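Local coordinates for protein aldehyde reductase YahK (Escherichia coli, PDB 1UUF) that catalyses the NADPH-dependent reduction of a wide range of aldehydes to their alcohols and binds two zinc ions per subunit, at residues A[321-324]-A[325-329]; A[206-209]-A[210-214]; A[298-301]-A[302-306]; A[62-65]-A[66-70]. One frame throughout, in Å; residues are numbered along the deposited sequence.

Contact 1: residues A[321-324]-A[325-329]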
loop_
_atom_site.group_PDB
_atom_site.type_symbol
_atom_site.label_atom_id
_atom_site.label_comp_id
_atom_site.label_asym_id
_atom_site.label_seq_id
_atom_site.Cartn_x
_atom_site.Cartn_y
_atom_site.Cartn_z
ATOM N N GLN A 321 15.173 -11.054 17.301
ATOM C CA GLN A 321 15.689 -11.133 18.664
ATOM C C GLN A 321 14.817 -10.306 19.604
ATOM O O GLN A 321 14.531 -10.724 20.726
ATOM C CB GLN A 321 17.128 -10.619 18.740
ATOM C CG GLN A 321 17.747 -10.815 20.125
ATOM C CD GLN A 321 17.830 -12.281 20.514
ATOM O OE1 GLN A 321 18.634 -13.031 19.965
ATOM N NE2 GLN A 321 16.988 -12.700 21.457
ATOM N N GLU A 322 14.404 -9.130 19.144
ATOM C CA GLU A 322 13.556 -8.249 19.941
ATOM C C GLU A 322 12.258 -8.976 20.263
ATOM O O GLU A 322 11.760 -8.928 21.391
ATOM C CB GLU A 322 13.238 -6.973 19.158
ATOM C CG GLU A 322 12.380 -5.971 19.920
ATOM C CD GLU A 322 11.899 -4.834 19.040
ATOM O OE1 GLU A 322 10.826 -4.969 18.413
ATOM O OE2 GLU A 322 12.604 -3.805 18.967
ATOM N N MET A 323 11.710 -9.651 19.259
ATOM C CA MET A 323 10.469 -10.390 19.427
ATOM C C MET A 323 10.619 -11.483 20.475
ATOM O O MET A 323 9.766 -11.645 21.342
ATOM C CB MET A 323 10.044 -11.023 18.104
ATOM C CG MET A 323 8.800 -11.877 18.229
ATOM S SD MET A 323 8.635 -13.014 16.859
ATOM C CE MET A 323 10.141 -14.014 17.069
ATOM N N LEU A 324 11.706 -12.242 20.388
ATOM C CA LEU A 324 11.940 -13.314 21.345
ATOM C C LEU A 324 12.054 -12.777 22.771
ATOM O O LEU A 324 11.521 -13.377 23.707
ATOM C CB LEU A 324 13.203 -14.090 20.961
ATOM C CG LEU A 324 13.006 -14.976 19.726
ATOM C CD1 LEU A 324 14.336 -15.538 19.260
ATOM C CD2 LEU A 324 12.034 -16.102 20.058
ATOM N N ASP A 325 12.741 -11.649 22.935
ATOM C CA ASP A 325 12.902 -11.047 24.258
ATOM C C ASP A 325 11.540 -10.596 24.785
ATOM O O ASP A 325 11.195 -10.836 25.946
ATOM C CB ASP A 325 13.848 -9.845 24.193
ATOM C CG ASP A 325 15.263 -10.228 23.791
ATOM O OD1 ASP A 325 15.612 -11.427 23.870
ATOM O OD2 ASP A 325 16.033 -9.319 23.409
ATOM N N PHE A 326 10.780 -9.938 23.917
ATOM C CA PHE A 326 9.439 -9.449 24.235
ATOM C C PHE A 326 8.548 -10.619 24.656
ATOM O O PHE A 326 7.849 -10.554 25.667
ATOM C CB PHE A 326 8.851 -8.756 22.997
ATOM C CG PHE A 326 7.433 -8.282 23.163
ATOM C CD1 PHE A 326 7.154 -7.075 23.797
ATOM C CD2 PHE A 326 6.378 -9.032 22.656
ATOM C CE1 PHE A 326 5.837 -6.621 23.917
ATOM C CE2 PHE A 326 5.061 -8.588 22.771
ATOM C CZ PHE A 326 4.791 -7.380 23.402
ATOM N N CYS A 327 8.574 -11.697 23.877
ATOM C CA CYS A 327 7.763 -12.863 24.190
ATOM C C CYS A 327 8.206 -13.527 25.490
ATOM O O CYS A 327 7.379 -14.032 26.246
ATOM C CB CYS A 327 7.815 -13.872 23.040
ATOM S SG CYS A 327 6.916 -13.316 21.562
ATOM N N ALA A 328 9.507 -13.522 25.757
ATOM C CA ALA A 328 10.002 -14.138 26.986
ATOM C C ALA A 328 9.514 -13.343 28.192
ATOM O O ALA A 328 9.048 -13.913 29.182
ATOM C CB ALA A 328 11.529 -14.191 26.980
ATOM N N GLU A 329 9.611 -12.022 28.108
ATOM C CA GLU A 329 9.185 -11.177 29.216
ATOM C C GLU A 329 7.681 -11.215 29.447
ATOM O O GLU A 329 7.224 -11.038 30.575
ATOM C CB GLU A 329 9.644 -9.730 29.001
ATOM C CG GLU A 329 9.177 -9.090 27.711
ATOM C CD GLU A 329 9.553 -7.621 27.627
ATOM O OE1 GLU A 329 10.748 -7.299 27.796
ATOM O OE2 GLU A 329 8.652 -6.788 27.391
#
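In the alpha-helix 317-330, part of the zinc-binding dehydrogenase region of the chain, D325 pairs with Q321 one turn back through both backbone and side chain, and L324 pairs with A328 through the backbone. Four successive i to i+4 backbone bonds hold the turn: D325 N to Q321 O, F326 N to E322 O, C327 N to M323 O at 2.8 Å, and A328 N to L324 O at 2.9 Å. D325 adds a side-chain bond to its backbone one. The NE2 of Q321 gives a hydrogen to D325 OD1 over 3.1 Å, but the bond is bent, with an angle of 141° at the hydrogen, and it reaches the oxygen from above the carboxylate plane. The Q321 chain swings round by a bend at chi2 (62°), which brings NE2 over the carboxylate, the two side chains crossing at a slant and their planes 26° apart. The other end of that amide is taken as well, since OE1 accepts from R162 N, so the group is held at both ends. L324 turns its side chain off the turn and packs on L161 and I163, while its carbonyl oxygen takes A328 N and lies 3.4 Å from A328 CB. M323 shares the buried side with C327. Both reach L176 on helix 176-189, the helix that also carries Y184, to whose hydroxyl E322 OE1 is hydrogen-bonded. On that buried side the sulfur C327 SG lies 4.1 Å from M323 CG.

Contact 2: residues A[206-209]-A[210-214]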
loop_
_atom_site.group_PDB
_atom_site.type_symbol
_atom_site.label_atom_id
_atom_site.label_comp_id
_atom_site.label_asym_id
_atom_site.label_seq_id
_atom_site.Cartn_x
_atom_site.Cartn_y
_atom_site.Cartn_z
ATOM N N LEU A 206 -0.394 -18.630 11.527
ATOM C CA LEU A 206 -0.010 -17.223 11.513
ATOM C C LEU A 206 -1.028 -16.387 12.268
ATOM O O LEU A 206 -0.669 -15.527 13.070
ATOM C CB LEU A 206 0.084 -16.708 10.076
ATOM C CG LEU A 206 1.253 -17.190 9.219
ATOM C CD1 LEU A 206 1.104 -16.644 7.807
ATOM C CD2 LEU A 206 2.565 -16.717 9.831
ATOM N N GLY A 207 -2.302 -16.641 11.994
ATOM C CA GLY A 207 -3.358 -15.890 12.644
ATOM C C GLY A 207 -3.334 -15.946 14.161
ATOM O O GLY A 207 -3.492 -14.919 14.827
ATOM N N HIS A 208 -3.139 -17.135 14.724
ATOM C CA HIS A 208 -3.135 -17.243 16.174
ATOM C C HIS A 208 -1.983 -16.450 16.793
ATOM O O HIS A 208 -2.129 -15.896 17.884
ATOM C CB HIS A 208 -3.159 -18.730 16.610
ATOM C CG HIS A 208 -1.839 -19.293 17.044
ATOM N ND1 HIS A 208 -0.810 -19.558 16.167
ATOM C CD2 HIS A 208 -1.416 -19.720 18.258
ATOM C CE1 HIS A 208 0.189 -20.126 16.820
ATOM N NE2 HIS A 208 -0.153 -20.236 18.092
ATOM N N MET A 209 -0.859 -16.347 16.088
ATOM C CA MET A 209 0.267 -15.569 16.605
ATOM C C MET A 209 -0.027 -14.082 16.446
ATOM O O MET A 209 0.351 -13.272 17.293
ATOM C CB MET A 209 1.568 -15.903 15.869
ATOM C CG MET A 209 2.213 -17.218 16.282
ATOM S SD MET A 209 2.328 -17.445 18.079
ATOM C CE MET A 209 3.010 -15.879 18.629
ATOM N N GLY A 210 -0.697 -13.723 15.356
ATOM C CA GLY A 210 -1.028 -12.324 15.128
ATOM C C GLY A 210 -1.941 -11.796 16.221
ATOM O O GLY A 210 -1.783 -10.668 16.696
ATOM N N ILE A 211 -2.902 -12.614 16.630
ATOM C CA ILE A 211 -3.829 -12.217 17.683
ATOM C C ILE A 211 -3.089 -12.104 19.016
ATOM O O ILE A 211 -3.206 -11.101 19.717
ATOM C CB ILE A 211 -4.981 -13.234 17.801
ATOM C CG1 ILE A 211 -5.787 -13.234 16.498
ATOM C CG2 ILE A 211 -5.878 -12.884 18.984
ATOM C CD1 ILE A 211 -6.859 -14.305 16.429
ATOM N N LYS A 212 -2.326 -13.137 19.361
ATOM C CA LYS A 212 -1.563 -13.135 20.604
ATOM C C LYS A 212 -0.658 -11.911 20.705
ATOM O O LYS A 212 -0.617 -11.226 21.733
ATOM C CB LYS A 212 -0.676 -14.381 20.693
ATOM C CG LYS A 212 -1.376 -15.675 21.051
ATOM C CD LYS A 212 -0.393 -16.834 20.881
ATOM C CE LYS A 212 -0.943 -18.158 21.386
ATOM N NZ LYS A 212 -0.752 -18.313 22.856
ATOM N N LEU A 213 0.078 -11.640 19.634
ATOM C CA LEU A 213 1.013 -10.524 19.631
ATOM C C LEU A 213 0.354 -9.152 19.594
ATOM O O LEU A 213 0.776 -8.245 20.309
ATOM C CB LEU A 213 1.994 -10.674 18.466
ATOM C CG LEU A 213 2.872 -11.929 18.544
ATOM C CD1 LEU A 213 3.690 -12.056 17.265
ATOM C CD2 LEU A 213 3.791 -11.854 19.753
ATOM N N ALA A 214 -0.673 -8.993 18.767
ATOM C CA ALA A 214 -1.361 -7.706 18.681
ATOM C C ALA A 214 -1.971 -7.389 20.043
ATOM O O ALA A 214 -1.978 -6.237 20.480
ATOM C CB ALA A 214 -2.451 -7.756 17.615
#
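The first helix of the Rossmann-type nucleotide-binding fold, 205-216, follows strand 197-201 and leads to strand 220-225 in a beta-alpha-beta unit; G207 probably belongs to its GxGxxG motif. Across the turn M209 and K212 approach each other with M209 SD 4.0 Å from K212 CD, and M209 CE reaches L213 CG at the same 4.0 Å. M209 gets there by folding on itself, with chi2 at -47° and chi3 at -48°, which lays the methyl over the next turn instead of sending it straight out. H208 meets the lysine farther along its chain: H208 CD2 lies 3.5 Å from K212 CE, the aliphatic chain passing obliquely by the imidazole. Backbone bonds G210 N to L206 O, I211 N to G207 O, K212 N to H208 O and L213 N to M209 O keep these residues in step; the first is 2.9 Å long. The ring of H208 is fixed at both nitrogens, by the carbonyl of G205 at ND1 and the backbone N of D335 at NE2. K212 NZ has partners of its own, a salt bridge to D335 and a bond to V333 O. With an alanine at K212 the D335 carboxylate would probably lose its charged mate, and H208 CD2 and M209 SD their aliphatic cover. The lysine thus lends its methylene groups to the helix and its ammonium to the segment round D335, whose carboxylate would be expected to offset the positive charge near the imidazole, H208 NE2 and K212 NZ being 5.2 Å apart.

Contact 3: residues A[298-301]-A[302-306]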
loop_
_atom_site.group_PDB
_atom_site.type_symbol
_atom_site.label_atom_id
_atom_site.label_comp_id
_atom_site.label_asym_id
_atom_site.label_seq_id
_atom_site.Cartn_x
_atom_site.Cartn_y
_atom_site.Cartn_z
ATOM N N GLU A 298 -10.622 -3.246 -5.447
ATOM C CA GLU A 298 -11.186 -2.079 -6.114
ATOM C C GLU A 298 -10.348 -0.835 -5.830
ATOM O O GLU A 298 -10.279 -0.369 -4.690
ATOM C CB GLU A 298 -12.620 -1.848 -5.631
ATOM C CG GLU A 298 -13.466 -1.003 -6.562
ATOM C CD GLU A 298 -13.792 -1.725 -7.855
ATOM O OE1 GLU A 298 -14.387 -2.822 -7.788
ATOM O OE2 GLU A 298 -13.458 -1.199 -8.940
ATOM N N VAL A 299 -9.716 -0.302 -6.871
ATOM C CA VAL A 299 -8.874 0.882 -6.734
ATOM C C VAL A 299 -9.639 2.043 -6.110
ATOM O O VAL A 299 -9.073 2.835 -5.361
ATOM C CB VAL A 299 -8.315 1.329 -8.102
ATOM C CG1 VAL A 299 -7.460 2.576 -7.932
ATOM C CG2 VAL A 299 -7.493 0.205 -8.715
ATOM N N PHE A 300 -10.927 2.134 -6.427
ATOM C CA PHE A 300 -11.792 3.186 -5.902
ATOM C C PHE A 300 -11.670 3.315 -4.383
ATOM O O PHE A 300 -11.553 4.421 -3.848
ATOM C CB PHE A 300 -13.248 2.883 -6.273
ATOM C CG PHE A 300 -14.242 3.848 -5.692
ATOM C CD1 PHE A 300 -14.339 5.147 -6.182
ATOM C CD2 PHE A 300 -15.087 3.454 -4.659
ATOM C CE1 PHE A 300 -15.268 6.042 -5.650
ATOM C CE2 PHE A 300 -16.018 4.339 -4.121
ATOM C CZ PHE A 300 -16.110 5.636 -4.618
ATOM N N ASN A 301 -11.691 2.179 -3.692
ATOM C CA ASN A 301 -11.602 2.177 -2.239
ATOM C C ASN A 301 -10.244 2.617 -1.708
ATOM O O ASN A 301 -10.150 3.121 -0.589
ATOM C CB ASN A 301 -11.971 0.796 -1.691
ATOM C CG ASN A 301 -13.416 0.435 -1.974
ATOM O OD1 ASN A 301 -14.323 1.231 -1.722
ATOM N ND2 ASN A 301 -13.641 -0.766 -2.494
ATOM N N LEU A 302 -9.191 2.440 -2.501
ATOM C CA LEU A 302 -7.868 2.871 -2.064
ATOM C C LEU A 302 -7.766 4.382 -2.235
ATOM O O LEU A 302 -7.261 5.089 -1.368
ATOM C CB LEU A 302 -6.765 2.207 -2.897
ATOM C CG LEU A 302 -6.568 0.695 -2.781
ATOM C CD1 LEU A 302 -5.391 0.286 -3.646
ATOM C CD2 LEU A 302 -6.327 0.309 -1.330
ATOM N N ILE A 303 -8.259 4.869 -3.366
ATOM C CA ILE A 303 -8.213 6.295 -3.672
ATOM C C ILE A 303 -9.037 7.179 -2.744
ATOM O O ILE A 303 -8.552 8.198 -2.259
ATOM C CB ILE A 303 -8.659 6.541 -5.127
ATOM C CG1 ILE A 303 -7.565 6.053 -6.076
ATOM C CG2 ILE A 303 -8.949 8.019 -5.357
ATOM C CD1 ILE A 303 -7.952 6.104 -7.537
ATOM N N MET A 304 -10.280 6.781 -2.500
ATOM C CA MET A 304 -11.193 7.550 -1.662
ATOM C C MET A 304 -10.714 7.883 -0.253
ATOM O O MET A 304 -11.176 8.860 0.331
ATOM C CB MET A 304 -12.543 6.834 -1.572
ATOM C CG MET A 304 -13.339 6.838 -2.866
ATOM S SD MET A 304 -13.767 8.510 -3.404
ATOM C CE MET A 304 -15.119 8.892 -2.278
ATOM N N LYS A 305 -9.797 7.090 0.297
ATOM C CA LYS A 305 -9.316 7.344 1.653
ATOM C C LYS A 305 -7.809 7.218 1.804
ATOM O O LYS A 305 -7.307 7.097 2.922
ATOM C CB LYS A 305 -9.995 6.385 2.637
ATOM C CG LYS A 305 -11.490 6.619 2.812
ATOM C CD LYS A 305 -11.760 7.931 3.527
ATOM C CE LYS A 305 -13.244 8.095 3.821
ATOM N NZ LYS A 305 -13.526 9.407 4.463
ATOM N N ARG A 306 -7.095 7.259 0.685
ATOM C CA ARG A 306 -5.641 7.129 0.686
ATOM C C ARG A 306 -5.215 5.918 1.508
ATOM O O ARG A 306 -4.384 6.012 2.417
ATOM C CB ARG A 306 -4.977 8.397 1.236
ATOM C CG ARG A 306 -3.495 8.473 0.878
ATOM C CD ARG A 306 -2.968 9.900 0.974
ATOM N NE ARG A 306 -3.012 10.405 2.343
ATOM C CZ ARG A 306 -2.767 11.664 2.683
ATOM N NH1 ARG A 306 -2.463 12.560 1.751
ATOM N NH2 ARG A 306 -2.825 12.028 3.959
#
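A Met-aromatic contact beside the subunit interface is the oddity here: M304 sets its CG over one face of the F300 ring, one turn earlier in the short helix 299-303, with its sulfur lying obliquely. The CG of M304 does the close work, a CH-pi contact 3.6 Å from the F300 ring centroid and 19° off the normal, displaced toward the CE1 and CZ rim. The sulfur sits farther out, M304 SD at 4.4 Å from that centroid. Chi2 and chi3 of M304, -62° and -77°, bend the chain back so that the sulfur stays near the same rim. Its backbone follows suit, with M304 N bonded to F300 O at 3.0 Å. Cutting M304 back to alanine is likely to take the CH-pi cover off that face of F300 and leave the ring freer to turn. On the neighbouring side V299 CG1 rests 3.6 Å from I303 CD1, and V299 O takes I303 N, besides a weak bond from L302 N. V299, I303 and M304 all pack on the second subunit, through L286 and M313 there, while K305 salt-bridges D128 of that subunit. Within its own chain the helix lies against helix 271-275, where N301 and L302 meet T275, and runs on toward strand 308-311, the outermost strand of the parallel sheet within this chain.

Contact 4: residues A[62-65]-A[66-70]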
loop_
_atom_site.group_PDB
_atom_site.type_symbol
_atom_site.label_atom_id
_atom_site.label_comp_id
_atom_site.label_asym_id
_atom_site.label_seq_id
_atom_site.Cartn_x
_atom_site.Cartn_y
_atom_site.Cartn_z
ATOM N N SER A 62 5.287 -23.202 4.527
ATOM C CA SER A 62 6.329 -23.066 3.519
ATOM C C SER A 62 7.072 -24.383 3.336
ATOM O O SER A 62 7.607 -24.654 2.257
ATOM C CB SER A 62 7.314 -21.955 3.895
ATOM O OG SER A 62 6.708 -20.681 3.740
ATOM N N ASP A 63 7.106 -25.206 4.384
ATOM C CA ASP A 63 7.781 -26.499 4.304
ATOM C C ASP A 63 6.987 -27.380 3.346
ATOM O O ASP A 63 7.540 -28.017 2.452
ATOM C CB ASP A 63 7.827 -27.201 5.666
ATOM C CG ASP A 63 8.564 -26.403 6.725
ATOM O OD1 ASP A 63 9.398 -25.542 6.372
ATOM O OD2 ASP A 63 8.318 -26.664 7.923
ATOM N N LEU A 64 5.676 -27.405 3.562
ATOM C CA LEU A 64 4.759 -28.193 2.753
ATOM C C LEU A 64 4.859 -27.774 1.291
ATOM O O LEU A 64 5.051 -28.609 0.406
ATOM C CB LEU A 64 3.333 -27.991 3.275
ATOM C CG LEU A 64 2.178 -28.807 2.694
ATOM C CD1 LEU A 64 0.993 -28.718 3.647
ATOM C CD2 LEU A 64 1.800 -28.292 1.313
ATOM N N HIS A 65 4.734 -26.473 1.049
ATOM C CA HIS A 65 4.814 -25.924 -0.301
ATOM C C HIS A 65 6.122 -26.316 -0.985
ATOM O O HIS A 65 6.125 -26.744 -2.139
ATOM C CB HIS A 65 4.677 -24.398 -0.242
ATOM C CG HIS A 65 4.916 -23.709 -1.552
ATOM N ND1 HIS A 65 6.176 -23.520 -2.075
ATOM C CD2 HIS A 65 4.053 -23.161 -2.441
ATOM C CE1 HIS A 65 6.082 -22.882 -3.229
ATOM N NE2 HIS A 65 4.804 -22.653 -3.474
ATOM N N GLN A 66 7.230 -26.186 -0.263
ATOM C CA GLN A 66 8.545 -26.509 -0.803
ATOM C C GLN A 66 8.672 -27.953 -1.288
ATOM O O GLN A 66 9.211 -28.206 -2.363
ATOM C CB GLN A 66 9.619 -26.235 0.253
ATOM C CG GLN A 66 11.037 -26.093 -0.289
ATOM C CD GLN A 66 11.240 -24.806 -1.070
ATOM O OE1 GLN A 66 11.078 -24.768 -2.290
ATOM N NE2 GLN A 66 11.587 -23.738 -0.363
ATOM N N VAL A 67 8.177 -28.904 -0.501
ATOM C CA VAL A 67 8.282 -30.310 -0.880
ATOM C C VAL A 67 7.189 -30.835 -1.808
ATOM O O VAL A 67 7.299 -31.950 -2.320
ATOM C CB VAL A 67 8.331 -31.224 0.365
ATOM C CG1 VAL A 67 9.636 -31.015 1.108
ATOM C CG2 VAL A 67 7.152 -30.933 1.273
ATOM N N ARG A 68 6.145 -30.048 -2.035
ATOM C CA ARG A 68 5.066 -30.498 -2.904
ATOM C C ARG A 68 4.860 -29.664 -4.165
ATOM O O ARG A 68 4.572 -30.207 -5.233
ATOM C CB ARG A 68 3.755 -30.569 -2.117
ATOM C CG ARG A 68 3.760 -31.626 -1.026
ATOM C CD ARG A 68 2.385 -31.789 -0.394
ATOM N NE ARG A 68 2.369 -32.876 0.581
ATOM C CZ ARG A 68 1.290 -33.269 1.251
ATOM N NH1 ARG A 68 0.126 -32.665 1.056
ATOM N NH2 ARG A 68 1.375 -34.268 2.117
ATOM N N SER A 69 5.010 -28.348 -4.049
ATOM C CA SER A 69 4.821 -27.465 -5.194
ATOM C C SER A 69 5.770 -27.790 -6.342
ATOM O O SER A 69 6.960 -28.036 -6.133
ATOM C CB SER A 69 5.007 -26.006 -4.776
ATOM O OG SER A 69 4.750 -25.134 -5.862
ATOM N N GLU A 70 5.230 -27.791 -7.555
ATOM C CA GLU A 70 6.013 -28.080 -8.749
ATOM C C GLU A 70 6.861 -26.870 -9.125
ATOM O O GLU A 70 7.952 -27.010 -9.680
ATOM C CB GLU A 70 5.087 -28.422 -9.920
ATOM C CG GLU A 70 4.145 -29.585 -9.667
ATOM C CD GLU A 70 3.239 -29.865 -10.855
ATOM O OE1 GLU A 70 2.458 -28.967 -11.237
ATOM O OE2 GLU A 70 3.310 -30.983 -11.408
#
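S62 O receives Q66 N at 3.0 Å, the donor standing above the carbonyl plane, near the start of the short helix 61-68 and close beside the catalytic zinc. D63 follows, its carbonyl bonded to V67 N and D63 O approached by V67 CG2 at 3.2 Å; its buried carboxylate accepts from the backbone N of C60, a ligand of that zinc, and of G81, which probably helps to set the zinc-binding segment. L64 sends CD2 to R68 CD, 3.9 Å away, and its carbonyl holds R68 N only weakly. H65 O closes the helix end: it takes S69 N at 2.7 Å, and R68 N weakly. S69 is the first residue to leave the helical conformation, and its CB sits over the centre of the H65 imidazole, 3.6 Å from the centroid and 10° off the normal, a CH-pi contact. CG of H65 is anti to its backbone nitrogen (chi1 173°), which turns one ring face to S69 CB. The S69 hydroxyl, for its part, has a weak bond with W71 N. Outside these segments R68 NH2 forms a salt bridge with E349, and L64, D63 and R68 lie on Y348, so helix 344-352 flanks this side of helix 61-68, while V67 faces P80 in the loop before strand 84-91.

Contact 4 comes first along the chain, in the GroES-like part, followed by contacts 2, 3 and 1 in the zinc-binding dehydrogenase part. Contacts 1 and 2 are the neighbours: their centres are 14 Å apart, and helices 317-330 and 205-216 touch where C327 SG meets L213 CD2 at 3.9 Å. Both also pack on helix 176-189, which carries the catalytic zinc ligand C178. Contact 4 lies near the same zinc from the other side of the chain's centre, about 8 Å from contact 2 at the nearest atoms. Contact 3 stands apart, 27 Å from contact 2 between centres, at the subunit interface. The set thus spans the catalytic zinc region, the Rossmann core and the dimer contact.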